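Local coordinates for beta-galactosidase (Trichoderma reesei, PDB 3OG2), which probably hydrolyses terminal non-reducing beta-D-galactose residues in beta-D-galactosides, as a TIM-barrel glycoside hydrolase of family 35, at residues W559-P564 with G587-V593; K66-F70 with L362-Q367; T473-F477 with N578-I583. Where two conformers were deposited one is given. Residue numbers count along the deposited sequence, not the author numbering.

Interaction 1: residues W559-P564 with G587-V593; sequences WVPTLP and GYLIRSV. With NAG (2-acetamido-2-deoxy-beta-D-glucopyranose), chain B.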
loop_
_atom_site.group_PDB
_atom_site.type_symbol
_atom_site.label_atom_id
_atom_site.label_comp_id
_atom_site.label_asym_id
_atom_site.label_seq_id
_atom_site.Cartn_x
_atom_site.Cartn_y
_atom_site.Cartn_z
ATOM N N TRP A 559 -22.855 -1.348 6.307
ATOM C CA TRP A 559 -22.288 -0.753 5.116
ATOM C C TRP A 559 -23.177 0.391 4.705
ATOM O O TRP A 559 -24.395 0.351 4.942
ATOM C CB TRP A 559 -22.243 -1.798 3.967
ATOM C CG TRP A 559 -21.466 -3.020 4.329
ATOM C CD1 TRP A 559 -21.997 -4.161 4.872
ATOM C CD2 TRP A 559 -20.068 -3.252 4.208
ATOM N NE1 TRP A 559 -20.997 -5.104 5.086
ATOM C CE2 TRP A 559 -19.800 -4.551 4.694
ATOM C CE3 TRP A 559 -18.992 -2.457 3.740
ATOM C CZ2 TRP A 559 -18.521 -5.120 4.726
ATOM C CZ3 TRP A 559 -17.733 -3.041 3.782
ATOM C CH2 TRP A 559 -17.486 -4.325 4.253
ATOM N N VAL A 560 -22.586 1.396 4.048
ATOM C CA VAL A 560 -23.374 2.540 3.612
ATOM C C VAL A 560 -23.034 2.891 2.175
ATOM O O VAL A 560 -22.427 3.940 1.868
ATOM C CB VAL A 560 -23.156 3.758 4.529
ATOM C CG1 VAL A 560 -24.228 4.809 4.264
ATOM C CG2 VAL A 560 -23.158 3.387 6.014
ATOM N N PRO A 561 -23.429 2.048 1.223
ATOM C CA PRO A 561 -23.205 2.384 -0.199
ATOM C C PRO A 561 -24.059 3.591 -0.582
ATOM O O PRO A 561 -25.172 3.786 -0.101
ATOM C CB PRO A 561 -23.697 1.084 -0.923
ATOM C CG PRO A 561 -24.784 0.606 0.017
ATOM C CD PRO A 561 -24.172 0.795 1.397
ATOM N N THR A 562 -23.477 4.406 -1.468
ATOM C CA THR A 562 -24.148 5.643 -1.885
ATOM C C THR A 562 -25.015 5.378 -3.115
ATOM O O THR A 562 -24.688 4.542 -3.981
ATOM C CB THR A 562 -23.115 6.734 -2.183
ATOM O OG1 THR A 562 -22.224 6.273 -3.229
ATOM C CG2 THR A 562 -22.289 7.056 -0.947
ATOM N N LEU A 563 -26.124 6.066 -3.223
ATOM C CA LEU A 563 -26.968 5.962 -4.410
ATOM C C LEU A 563 -26.426 6.803 -5.553
ATOM O O LEU A 563 -26.097 7.993 -5.392
ATOM C CB LEU A 563 -28.376 6.491 -4.051
ATOM C CG LEU A 563 -29.205 5.521 -3.222
ATOM C CD1 LEU A 563 -30.473 6.183 -2.710
ATOM C CD2 LEU A 563 -29.629 4.306 -4.076
ATOM N N PRO A 564 -26.229 6.202 -6.723
ATOM C CA PRO A 564 -25.633 6.958 -7.838
ATOM C C PRO A 564 -26.468 8.173 -8.234
ATOM O O PRO A 564 -27.711 8.172 -8.073
ATOM C CB PRO A 564 -25.662 5.952 -9.016
ATOM C CG PRO A 564 -25.762 4.608 -8.348
ATOM C CD PRO A 564 -26.452 4.783 -7.051
ATOM N N GLY A 587 -22.796 -8.931 5.284
ATOM C CA GLY A 587 -21.948 -9.084 4.102
ATOM C C GLY A 587 -20.491 -8.831 4.430
ATOM O O GLY A 587 -20.139 -8.006 5.272
ATOM N N TYR A 588 -19.612 -9.530 3.694
ATOM C CA TYR A 588 -18.178 -9.301 3.788
ATOM C C TYR A 588 -17.756 -8.009 3.102
ATOM O O TYR A 588 -16.782 -7.360 3.504
ATOM C CB TYR A 588 -17.502 -10.485 3.159
ATOM C CG TYR A 588 -16.023 -10.421 2.874
ATOM C CD1 TYR A 588 -15.029 -10.636 3.832
ATOM C CD2 TYR A 588 -15.633 -10.173 1.554
ATOM C CE1 TYR A 588 -13.686 -10.589 3.532
ATOM C CE2 TYR A 588 -14.283 -10.146 1.215
ATOM C CZ TYR A 588 -13.330 -10.340 2.219
ATOM O OH TYR A 588 -11.999 -10.323 1.879
ATOM N N LEU A 589 -18.510 -7.623 2.065
ATOM C CA LEU A 589 -18.289 -6.382 1.367
ATOM C C LEU A 589 -19.595 -5.990 0.663
ATOM O O LEU A 589 -20.185 -6.850 -0.006
ATOM C CB LEU A 589 -17.190 -6.515 0.297
ATOM C CG LEU A 589 -16.909 -5.281 -0.564
ATOM C CD1 LEU A 589 -16.445 -4.077 0.288
ATOM C CD2 LEU A 589 -15.821 -5.611 -1.586
ATOM N N ILE A 590 -20.013 -4.736 0.781
ATOM C CA ILE A 590 -21.009 -4.192 -0.145
ATOM C C ILE A 590 -20.297 -3.228 -1.060
ATOM O O ILE A 590 -19.700 -2.265 -0.594
ATOM C CB ILE A 590 -22.158 -3.499 0.602
ATOM C CG1 ILE A 590 -22.833 -4.483 1.553
ATOM C CG2 ILE A 590 -23.090 -2.846 -0.396
ATOM C CD1 ILE A 590 -23.573 -5.639 0.881
ATOM N N ARG A 591 -20.286 -3.571 -2.344
ATOM C CA ARG A 591 -19.554 -2.789 -3.319
ATOM C C ARG A 591 -20.368 -1.616 -3.814
ATOM O O ARG A 591 -19.797 -0.528 -3.990
ATOM C CB ARG A 591 -19.176 -3.657 -4.544
ATOM C CG ARG A 591 -18.171 -4.750 -4.172
ATOM C CD ARG A 591 -17.965 -5.671 -5.435
ATOM N NE ARG A 591 -16.999 -6.692 -5.033
ATOM C CZ ARG A 591 -15.692 -6.521 -5.038
ATOM N NH1 ARG A 591 -15.108 -5.413 -5.484
ATOM N NH2 ARG A 591 -14.941 -7.525 -4.594
ATOM N N SER A 592 -21.644 -1.801 -4.093
ATOM C CA SER A 592 -22.427 -0.720 -4.722
ATOM C C SER A 592 -23.891 -1.091 -4.632
ATOM O O SER A 592 -24.255 -2.255 -4.443
ATOM C CB SER A 592 -22.060 -0.589 -6.204
ATOM O OG SER A 592 -22.368 -1.771 -6.942
ATOM N N VAL A 593 -24.731 -0.103 -4.847
ATOM C CA VAL A 593 -26.159 -0.273 -5.088
ATOM C C VAL A 593 -26.523 0.549 -6.320
ATOM O O VAL A 593 -25.836 1.546 -6.673
ATOM C CB VAL A 593 -27.022 0.173 -3.894
ATOM C CG1 VAL A 593 -26.707 -0.724 -2.694
ATOM C CG2 VAL A 593 -26.809 1.662 -3.601
HETATM C C1 NAG B . -14.856 -13.460 6.688
HETATM C C2 NAG B . -13.641 -14.102 7.420
HETATM C C3 NAG B . -13.623 -13.668 8.882
HETATM C C4 NAG B . -13.577 -12.101 8.923
HETATM C C5 NAG B . -14.753 -11.545 8.081
HETATM C C6 NAG B . -14.625 -10.029 7.936
HETATM C C7 NAG B . -13.253 -16.325 6.476
HETATM C C8 NAG B . -13.532 -17.789 6.615
HETATM N N2 NAG B . -13.815 -15.538 7.400
HETATM O O3 NAG B . -12.394 -14.153 9.447
HETATM O O4 NAG B . -13.836 -11.714 10.269
HETATM O O5 NAG B . -14.610 -12.050 6.754
HETATM O O6 NAG B . -15.848 -9.553 7.381
HETATM O O7 NAG B . -12.645 -15.834 5.508
HETATM O O HOH W 1 -23.156 2.448 -4.694
#
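In beta-galactosidase domain 3 this contact sets the loop after strand 558-559 against strand 589-596; these are the outermost strands of one mixed sheet. Strand 589-596 carries two classic beta bulges against antiparallel strand 599-605: Tyr588 and Leu589 both face Asp605, and Arg591 and Ser592 both face Gln603. Segment 559-564 runs alongside without a backbone hydrogen bond to 587-593. Gly587 comes first. Its O accepts a hydrogen bond from Trp559 NE1 at 3.0 Å, at the edge of the indole. Its phi of 108° would press a CB against the preceding carbonyl, so this position calls for glycine. Tyr588 points away. Its OH is hydrogen-bonded to Ile354 N, and its CD1 lies 3.3 Å from O5 of a NAG of a protein-linked glycan. Leu589 and Ile590 cover one face of Trp559 with two CH-pi contacts. Leu589 CA sits 3.9 Å from the centroid of the six-membered ring of Trp559. Ile590 CG1 sits 3.7 Å from that of its five-membered ring. Lys363 of helix 357-370 adds a cation-pi contact to this indole. The CA-to-CB bond of Arg591 points away, and its guanidinium forms salt bridges with Asp605 and Asp60. Val593 closes the contact. Its CG1 meets Pro561 CG at 3.6 Å, and its CG2 meets Leu563 CD2 at 3.9 Å. One water links the backbones, donating to Thr562 O at 2.7 Å and accepting from Val593 N at 3.0 Å.

Interaction 2: residues K66-F70 with L362-Q367; sequences KALGF and LKLQGQ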
loop_
_atom_site.group_PDB
_atom_site.type_symbol
_atom_site.label_atom_id
_atom_site.label_comp_id
_atom_site.label_asym_id
_atom_site.label_seq_id
_atom_site.Cartn_x
_atom_site.Cartn_y
_atom_site.Cartn_z
ATOM N N LYS A 66 -13.788 2.726 -1.047
ATOM C CA LYS A 66 -15.037 3.506 -0.985
ATOM C C LYS A 66 -15.937 2.981 0.135
ATOM O O LYS A 66 -16.602 3.745 0.822
ATOM C CB LYS A 66 -15.734 3.419 -2.343
ATOM C CG LYS A 66 -17.017 4.188 -2.439
ATOM C CD LYS A 66 -16.809 5.682 -2.630
ATOM C CE LYS A 66 -18.192 6.323 -2.912
ATOM N NZ LYS A 66 -17.978 7.783 -3.095
ATOM N N ALA A 67 -15.964 1.652 0.314
ATOM C CA ALA A 67 -16.844 1.114 1.338
ATOM C C ALA A 67 -16.392 1.488 2.740
ATOM O O ALA A 67 -17.199 1.398 3.695
ATOM C CB ALA A 67 -16.902 -0.416 1.169
ATOM N N LEU A 68 -15.147 1.876 2.977
ATOM C CA LEU A 68 -14.698 2.385 4.265
ATOM C C LEU A 68 -15.341 3.742 4.604
ATOM O O LEU A 68 -15.235 4.224 5.722
ATOM C CB LEU A 68 -13.183 2.630 4.263
ATOM C CG LEU A 68 -12.303 1.404 4.120
ATOM C CD1 LEU A 68 -10.856 1.809 3.874
ATOM C CD2 LEU A 68 -12.380 0.567 5.411
ATOM N N GLY A 69 -15.952 4.405 3.628
ATOM C CA GLY A 69 -16.406 5.765 3.803
ATOM C C GLY A 69 -15.378 6.758 3.298
ATOM O O GLY A 69 -15.570 7.968 3.461
ATOM N N PHE A 70 -14.287 6.253 2.701
ATOM C CA PHE A 70 -13.279 7.190 2.134
ATOM C C PHE A 70 -13.810 7.824 0.846
ATOM O O PHE A 70 -14.662 7.236 0.183
ATOM C CB PHE A 70 -12.023 6.414 1.810
ATOM C CG PHE A 70 -11.164 6.066 3.051
ATOM C CD1 PHE A 70 -11.670 6.075 4.353
ATOM C CD2 PHE A 70 -9.832 5.728 2.823
ATOM C CE1 PHE A 70 -10.818 5.745 5.398
ATOM C CE2 PHE A 70 -8.949 5.410 3.895
ATOM C CZ PHE A 70 -9.477 5.414 5.193
ATOM N N LEU A 362 -11.699 0.825 10.626
ATOM C CA LEU A 362 -11.492 2.033 9.808
ATOM C C LEU A 362 -12.785 2.449 9.139
ATOM O O LEU A 362 -13.048 3.663 9.027
ATOM C CB LEU A 362 -10.383 1.739 8.813
ATOM C CG LEU A 362 -9.900 2.887 7.961
ATOM C CD1 LEU A 362 -9.518 4.114 8.789
ATOM C CD2 LEU A 362 -8.676 2.404 7.163
ATOM N N LYS A 363 -13.611 1.472 8.721
ATOM C CA LYS A 363 -14.916 1.814 8.135
ATOM C C LYS A 363 -15.789 2.548 9.134
ATOM O O LYS A 363 -16.525 3.451 8.766
ATOM C CB LYS A 363 -15.603 0.490 7.735
ATOM C CG LYS A 363 -16.999 0.697 7.174
ATOM C CD LYS A 363 -17.621 -0.602 6.581
ATOM C CE LYS A 363 -17.669 -1.683 7.687
ATOM N NZ LYS A 363 -18.390 -2.889 7.169
ATOM N N LEU A 364 -15.754 2.190 10.439
ATOM C CA LEU A 364 -16.598 2.928 11.383
ATOM C C LEU A 364 -16.215 4.406 11.391
ATOM O O LEU A 364 -17.074 5.297 11.484
ATOM C CB LEU A 364 -16.421 2.372 12.788
ATOM C CG LEU A 364 -16.657 0.885 12.978
ATOM C CD1 LEU A 364 -16.523 0.529 14.464
ATOM C CD2 LEU A 364 -18.027 0.480 12.464
ATOM N N GLN A 365 -14.905 4.648 11.273
ATOM C CA GLN A 365 -14.430 6.046 11.314
ATOM C C GLN A 365 -14.737 6.800 10.040
ATOM O O GLN A 365 -15.163 7.962 10.097
ATOM C CB GLN A 365 -12.911 6.040 11.548
ATOM C CG GLN A 365 -12.521 5.410 12.910
ATOM C CD GLN A 365 -11.017 5.418 13.087
ATOM O OE1 GLN A 365 -10.268 6.186 12.459
ATOM N NE2 GLN A 365 -10.503 4.566 13.937
ATOM N N GLY A 366 -14.560 6.148 8.877
ATOM C CA GLY A 366 -14.886 6.844 7.632
ATOM C C GLY A 366 -16.370 7.160 7.507
ATOM O O GLY A 366 -16.777 8.251 7.059
ATOM N N GLN A 367 -17.209 6.190 7.918
ATOM C CA GLN A 367 -18.645 6.424 7.812
ATOM C C GLN A 367 -19.116 7.504 8.774
ATOM O O GLN A 367 -20.002 8.283 8.421
ATOM C CB GLN A 367 -19.383 5.102 8.042
ATOM C CG GLN A 367 -19.082 4.093 6.919
ATOM C CD GLN A 367 -19.568 4.563 5.585
ATOM O OE1 GLN A 367 -20.383 5.400 5.315
ATOM N NE2 GLN A 367 -18.947 3.915 4.566
HETATM O O HOH W 2 -19.622 4.193 1.557
HETATM O O HOH W 3 -15.122 9.871 5.490
#
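Leu68 lies over the start of 362-367, with its CD1 4.0 Å from Leu362 CD2 and its CD2 4.0 Å from Lys363 CB. Phe70 CZ reaches the same Leu362 CD2 at 3.7 Å. Beside this apolar patch the backbones come very close. Leu68 O receives CA-H...O contacts from Lys363 CA at 3.4 Å and Gly366 CA at 3.3 Å. A CB on Gly366 would clash with Leu68 O. Gly69 has positive phi and ends its helix in a Schellman motif; a CB there would strike Gly366 and Gln367. Gln367 NE2 donates to Ala67 O at 3.2 Å. A water donates to both Gly69 O and Gly366 O, each at 2.8 Å. The contact thus joins the first and last helices of the TIM barrel, 58-66 and 357-370, where paired strands 38-47 and 318-321 close the ring. Helix 301-313 packs on Leu362, and Phe70 leads into barrel strand 72-76 and stacks on Phe43 of strand 38-47.

Interaction 3: residues T473-F477 with N578-I583; sequences TWNEF and NPDSVI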
loop_
_atom_site.group_PDB
_atom_site.type_symbol
_atom_site.label_atom_id
_atom_site.label_comp_id
_atom_site.label_asym_id
_atom_site.label_seq_id
_atom_site.Cartn_x
_atom_site.Cartn_y
_atom_site.Cartn_z
ATOM N N THR A 473 -23.565 5.923 11.268
ATOM C CA THR A 473 -24.115 6.673 10.142
ATOM C C THR A 473 -25.475 7.200 10.519
ATOM O O THR A 473 -26.065 6.774 11.553
ATOM C CB THR A 473 -24.203 5.803 8.866
ATOM O OG1 THR A 473 -24.345 6.664 7.728
ATOM C CG2 THR A 473 -25.409 4.857 8.887
ATOM N N TRP A 474 -25.996 8.089 9.693
ATOM C CA TRP A 474 -27.424 8.433 9.816
ATOM C C TRP A 474 -27.842 8.917 8.435
ATOM O O TRP A 474 -26.981 9.364 7.668
ATOM C CB TRP A 474 -27.700 9.492 10.887
ATOM C CG TRP A 474 -27.076 10.817 10.579
ATOM C CD1 TRP A 474 -25.837 11.230 10.993
ATOM C CD2 TRP A 474 -27.625 11.884 9.804
ATOM N NE1 TRP A 474 -25.578 12.493 10.517
ATOM C CE2 TRP A 474 -26.653 12.916 9.786
ATOM C CE3 TRP A 474 -28.843 12.032 9.117
ATOM C CZ2 TRP A 474 -26.898 14.093 9.103
ATOM C CZ3 TRP A 474 -29.086 13.223 8.429
ATOM C CH2 TRP A 474 -28.090 14.238 8.439
ATOM N N ASN A 475 -29.139 8.819 8.122
ATOM C CA ASN A 475 -29.624 9.427 6.903
ATOM C C ASN A 475 -31.113 9.691 7.058
ATOM O O ASN A 475 -31.822 9.042 7.818
ATOM C CB ASN A 475 -29.358 8.524 5.660
ATOM C CG ASN A 475 -29.178 9.420 4.444
ATOM O OD1 ASN A 475 -29.597 10.628 4.399
ATOM N ND2 ASN A 475 -28.483 8.963 3.449
ATOM N N GLU A 476 -31.566 10.690 6.318
ATOM C CA GLU A 476 -32.974 11.058 6.178
ATOM C C GLU A 476 -33.501 10.350 4.933
ATOM O O GLU A 476 -33.122 10.714 3.829
ATOM C CB GLU A 476 -33.084 12.579 6.072
ATOM C CG GLU A 476 -34.577 12.940 5.933
ATOM C CD GLU A 476 -34.898 14.400 6.072
ATOM O OE1 GLU A 476 -34.071 15.151 6.628
ATOM O OE2 GLU A 476 -36.008 14.745 5.632
ATOM N N PHE A 477 -34.364 9.358 5.055
ATOM C CA PHE A 477 -35.012 8.637 3.985
ATOM C C PHE A 477 -36.401 9.231 3.800
ATOM O O PHE A 477 -36.842 10.133 4.510
ATOM C CB PHE A 477 -35.089 7.151 4.315
ATOM C CG PHE A 477 -33.716 6.543 4.495
ATOM C CD1 PHE A 477 -32.878 6.429 3.418
ATOM C CD2 PHE A 477 -33.252 6.096 5.733
ATOM C CE1 PHE A 477 -31.609 5.902 3.575
ATOM C CE2 PHE A 477 -32.005 5.529 5.875
ATOM C CZ PHE A 477 -31.165 5.388 4.782
ATOM N N ASN A 578 -22.868 13.553 3.807
ATOM C CA ASN A 578 -24.324 13.233 3.875
ATOM C C ASN A 578 -24.917 12.817 2.530
ATOM O O ASN A 578 -26.025 13.270 2.155
ATOM C CB ASN A 578 -25.130 14.390 4.460
ATOM C CG ASN A 578 -24.612 14.685 5.867
ATOM O OD1 ASN A 578 -24.097 15.783 6.076
ATOM N ND2 ASN A 578 -24.730 13.784 6.810
ATOM N N PRO A 579 -24.281 11.923 1.794
ATOM C CA PRO A 579 -24.851 11.553 0.488
ATOM C C PRO A 579 -26.105 10.709 0.638
ATOM O O PRO A 579 -26.335 9.997 1.644
ATOM C CB PRO A 579 -23.777 10.628 -0.096
ATOM C CG PRO A 579 -23.160 9.990 1.141
ATOM C CD PRO A 579 -23.071 11.147 2.087
ATOM N N ASP A 580 -26.947 10.699 -0.385
ATOM C CA ASP A 580 -28.048 9.736 -0.434
ATOM C C ASP A 580 -27.443 8.342 -0.408
ATOM O O ASP A 580 -26.409 8.075 -1.054
ATOM C CB ASP A 580 -28.832 9.932 -1.730
ATOM C CG ASP A 580 -29.608 11.227 -1.766
ATOM O OD1 ASP A 580 -29.677 11.940 -0.757
ATOM O OD2 ASP A 580 -30.152 11.510 -2.865
ATOM N N SER A 581 -28.049 7.450 0.340
ATOM C CA SER A 581 -27.439 6.144 0.575
ATOM C C SER A 581 -28.510 5.067 0.854
ATOM O O SER A 581 -29.689 5.419 0.953
ATOM C CB SER A 581 -26.495 6.232 1.781
ATOM O OG SER A 581 -27.259 6.376 2.983
ATOM N N VAL A 582 -28.077 3.829 0.987
ATOM C CA VAL A 582 -28.903 2.802 1.620
ATOM C C VAL A 582 -27.987 2.163 2.652
ATOM O O VAL A 582 -26.757 2.086 2.463
ATOM C CB VAL A 582 -29.440 1.744 0.649
ATOM C CG1 VAL A 582 -30.243 2.377 -0.488
ATOM C CG2 VAL A 582 -28.304 0.907 0.090
ATOM N N ILE A 583 -28.545 1.761 3.765
ATOM C CA ILE A 583 -27.775 1.170 4.842
ATOM C C ILE A 583 -27.988 -0.341 4.797
ATOM O O ILE A 583 -29.137 -0.770 4.706
ATOM C CB ILE A 583 -28.179 1.728 6.215
ATOM C CG1 ILE A 583 -27.932 3.249 6.295
ATOM C CG2 ILE A 583 -27.463 0.996 7.334
ATOM C CD1 ILE A 583 -28.571 3.940 7.472
HETATM O O HOH W 4 -26.190 7.209 5.407
HETATM O O HOH W 5 -26.486 11.605 6.048
#
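Residues 473-476 end strand 470-476, at the edge of its sheet, and Phe477 follows it. Opposite, 578-583 is mostly loop and bends around Asn475. The backbones stay apart: Asn475 and Asn578 have their CA atoms 7.2 Å from each other, and Thr473 and Ile583 theirs 8.5 Å. No backbone hydrogen bond joins them, so side chains and water fill the space. Asn475 points into the bend. Its ND2 donates to Pro579 O at 3.0 Å and to Ser581 OG at 2.9 Å. Its OD1 takes a weak hydrogen bond from Glu476 N at 2.8 Å. Thr473 CG2 packs on Ile583 CD1 at 3.6 Å, and Phe477 CZ approaches the same Ile583 CD1 at 4.0 Å. The edge of the Phe477 ring also meets Ser581 O, 3.3 Å from its CE1. One water donates to Thr473 OG1 at 3.0 Å and hydrogen-bonds to Ser581 OG at 2.8 Å. Another donates to Trp474 O at 2.8 Å and accepts from Asn578 ND2 at 2.9 Å. The Trp474 indole NE1 is hydrogen-bonded to Val371 O, beyond helix 357-370. The contact joins beta-galactosidase domain 2 to domain 3. Its chemistry implies a partly hydrated interface, held by the direct hydrogen bonds of Asn475 ND2 and by two bridging waters, with a small apolar patch around Ile583.

In the fold
Interaction 2 is the buried one, within the TIM-barrel domain; interactions 1 and 3 are partly buried. Helix 357-370 connects interactions 1 and 2: Lys363 NZ of interaction 2 lies 3.3 Å from Trp559 CE2 of interaction 1. Segments 559-564 and 578-583 belong to the same loop, between strands 558-559 and 583-585. There they pair, with Leu563 N 3.0 Å from Asp580 O and Pro561 O 3.1 Å from Val582 N, both probable hydrogen bonds. Interactions 2 and 3 do not touch. The chemistry changes with place. Close backbones and glycines mark interaction 2, an indole face and apolar side chains mark interaction 1, and amide and water bridges mark interaction 3.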